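Local coordinates for ripening-associated protein (Musa acuminata, PDB 4PIT) that binds mannose-containing glycans, here a dimannose, as a lectin of the jacalin-related family, at residues 41-46 with 50-55. The protein carries 1 engineered substitution. Residues are numbered along the deposited sequence; the frame is centred on the assembly and turned at random.
Sequences DVTFTY and TETRHY
Val42 and Arg53 exchange both of their backbone bonds, Val42 N to Arg53 O at 2.8 Å and Arg53 N to Val42 O at 2.9 Å, and Phe44 and Glu51 do the same at the next hydrogen-bonded pair, beyond Thr43 and Thr52. Each of the four carbonyl oxygens also takes a CA-H contact from the opposite strand: Arg53 O from Asp41, Val42 O from Thr52, Glu51 O from Thr43 and Phe44 O from Thr50.

Two of the three non-hydrogen-bonded pairs are bonded through their side chains on the face of Asp41, Thr43 and Thr45. His54 ND1 gives its hydrogen to Asp41 OD1 (2.6 Å), which lies in the imidazole plane while the carboxylate is turned 79° from the ring; His54 NE2 bonds to Gly57 O, so both ring nitrogens are engaged and the ring rotation is fixed. Thr43 OG1 and Thr52 OG1 share a hydrogen bond of 2.7 Å.

On the other face, with CG wedged between its backbone N and carbonyl carbon (chi1 59°), the Phe44 ring runs beside Glu51, its CZ 3.6 Å from Glu51 CD. Arg53 NE passes near the ring edge to reach Glu51 OE2 at 2.9 Å, a salt bridge along one strand, and NH1 bonds weakly to Tyr24 OH. Strands 37-46 and 49-56 form an antiparallel beta hairpin, with 49-56 as an edge strand of one four-stranded sheet of the jacalin-type beta-prism fold.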
loop_
_atom_site.group_PDB
_atom_site.type_symbol
_atom_site.label_atom_id
_atom_site.label_comp_id
_atom_site.label_asym_id
_atom_site.label_seq_id
_atom_site.Cartn_x
_atom_site.Cartn_y
_atom_site.Cartn_z
ATOM N N ASP B 41 20.967 0.542 -0.852
ATOM C CA ASP B 41 21.662 -0.303 -1.807
ATOM C C ASP B 41 20.752 -1.489 -2.009
ATOM O O ASP B 41 20.325 -2.081 -1.015
ATOM C CB ASP B 41 23.022 -0.807 -1.333
ATOM C CG ASP B 41 24.170 0.152 -1.376
ATOM O OD1 ASP B 41 24.030 1.222 -2.009
ATOM O OD2 ASP B 41 25.228 -0.182 -0.821
ATOM N N VAL B 42 20.450 -1.854 -3.242
ATOM C CA VAL B 42 19.694 -3.068 -3.484
ATOM C C VAL B 42 20.621 -3.997 -4.197
ATOM O O VAL B 42 21.197 -3.614 -5.232
ATOM C CB VAL B 42 18.381 -2.863 -4.285
ATOM C CG1 VAL B 42 17.630 -4.175 -4.500
ATOM C CG2 VAL B 42 17.472 -1.794 -3.631
ATOM N N THR B 43 20.817 -5.206 -3.637
ATOM C CA THR B 43 21.687 -6.212 -4.263
ATOM C C THR B 43 20.809 -7.322 -4.766
ATOM O O THR B 43 19.942 -7.813 -4.030
ATOM C CB THR B 43 22.774 -6.704 -3.278
ATOM O OG1 THR B 43 23.573 -5.587 -2.849
ATOM C CG2 THR B 43 23.725 -7.745 -3.919
ATOM N N PHE B 44 21.026 -7.717 -6.023
ATOM C CA PHE B 44 20.190 -8.727 -6.629
ATOM C C PHE B 44 20.999 -9.633 -7.530
ATOM O O PHE B 44 22.137 -9.297 -7.892
ATOM C CB PHE B 44 19.073 -8.042 -7.441
ATOM C CG PHE B 44 19.576 -7.132 -8.540
ATOM C CD1 PHE B 44 19.901 -7.647 -9.796
ATOM C CD2 PHE B 44 19.723 -5.767 -8.319
ATOM C CE1 PHE B 44 20.400 -6.810 -10.809
ATOM C CE2 PHE B 44 20.196 -4.933 -9.343
ATOM C CZ PHE B 44 20.506 -5.460 -10.574
ATOM N N THR B 45 20.427 -10.785 -7.873
ATOM C CA THR B 45 21.042 -11.708 -8.816
ATOM C C THR B 45 20.143 -11.834 -10.026
ATOM O O THR B 45 18.910 -11.692 -9.951
ATOM C CB THR B 45 21.334 -13.083 -8.182
ATOM O OG1 THR B 45 20.097 -13.662 -7.788
ATOM C CG2 THR B 45 22.296 -13.008 -6.981
ATOM N N TYR B 46 20.765 -12.122 -11.159
ATOM C CA TYR B 46 20.049 -12.273 -12.425
ATOM C C TYR B 46 20.955 -13.051 -13.322
ATOM O O TYR B 46 22.091 -12.630 -13.518
ATOM C CB TYR B 46 19.709 -10.890 -13.013
ATOM C CG TYR B 46 18.774 -10.894 -14.202
ATOM C CD1 TYR B 46 17.520 -11.503 -14.128
ATOM C CD2 TYR B 46 19.079 -10.171 -15.352
ATOM C CE1 TYR B 46 16.626 -11.451 -15.201
ATOM C CE2 TYR B 46 18.191 -10.109 -16.426
ATOM C CZ TYR B 46 16.962 -10.742 -16.340
ATOM O OH TYR B 46 16.103 -10.682 -17.414
ATOM N N THR B 50 25.669 -11.087 -9.783
ATOM C CA THR B 50 25.268 -10.276 -8.635
ATOM C C THR B 50 25.599 -8.820 -8.947
ATOM O O THR B 50 26.709 -8.517 -9.398
ATOM C CB THR B 50 25.950 -10.761 -7.357
ATOM O OG1 THR B 50 25.643 -12.142 -7.169
ATOM C CG2 THR B 50 25.460 -10.006 -6.107
ATOM N N GLU B 51 24.634 -7.913 -8.702
ATOM C CA GLU B 51 24.813 -6.481 -8.939
ATOM C C GLU B 51 24.244 -5.727 -7.765
ATOM O O GLU B 51 23.269 -6.180 -7.164
ATOM C CB GLU B 51 24.097 -6.077 -10.243
ATOM C CG GLU B 51 24.297 -4.628 -10.691
ATOM C CD GLU B 51 23.583 -4.230 -11.972
ATOM O OE1 GLU B 51 23.497 -5.079 -12.892
ATOM O OE2 GLU B 51 23.162 -3.054 -12.080
ATOM N N THR B 52 24.776 -4.548 -7.502
ATOM C CA THR B 52 24.249 -3.649 -6.461
ATOM C C THR B 52 23.968 -2.310 -7.075
ATOM O O THR B 52 24.821 -1.773 -7.789
ATOM C CB THR B 52 25.248 -3.507 -5.282
ATOM O OG1 THR B 52 25.447 -4.793 -4.666
ATOM C CG2 THR B 52 24.779 -2.491 -4.215
ATOM N N ARG B 53 22.757 -1.775 -6.832
ATOM C CA ARG B 53 22.431 -0.422 -7.267
ATOM C C ARG B 53 22.222 0.415 -6.042
ATOM O O ARG B 53 21.518 -0.033 -5.123
ATOM C CB ARG B 53 21.177 -0.407 -8.163
ATOM C CG ARG B 53 21.450 -1.131 -9.478
ATOM C CD ARG B 53 20.284 -1.120 -10.420
ATOM N NE ARG B 53 20.573 -1.967 -11.581
ATOM C CZ ARG B 53 19.747 -2.140 -12.604
ATOM N NH1 ARG B 53 20.080 -2.956 -13.603
ATOM N NH2 ARG B 53 18.562 -1.537 -12.617
ATOM N N HIS B 54 22.758 1.654 -6.047
ATOM C CA HIS B 54 22.606 2.606 -4.960
ATOM C C HIS B 54 21.649 3.709 -5.372
ATOM O O HIS B 54 21.809 4.294 -6.450
ATOM C CB HIS B 54 23.968 3.258 -4.571
ATOM C CG HIS B 54 23.815 4.234 -3.435
ATOM N ND1 HIS B 54 23.719 3.787 -2.122
ATOM C CD2 HIS B 54 23.678 5.585 -3.451
ATOM C CE1 HIS B 54 23.537 4.880 -1.379
ATOM N NE2 HIS B 54 23.547 5.986 -2.129
ATOM N N TYR B 55 20.692 4.029 -4.498
ATOM C CA TYR B 55 19.738 5.109 -4.722
ATOM C C TYR B 55 19.769 6.060 -3.551
ATOM O O TYR B 55 19.886 5.612 -2.410
ATOM C CB TYR B 55 18.325 4.562 -4.906
ATOM C CG TYR B 55 18.239 3.482 -5.964
ATOM C CD1 TYR B 55 18.489 3.767 -7.306
ATOM C CD2 TYR B 55 17.921 2.173 -5.620
ATOM C CE1 TYR B 55 18.370 2.769 -8.287
ATOM C CE2 TYR B 55 17.792 1.180 -6.587
ATOM C CZ TYR B 55 18.030 1.476 -7.908
ATOM O OH TYR B 55 17.849 0.449 -8.824
#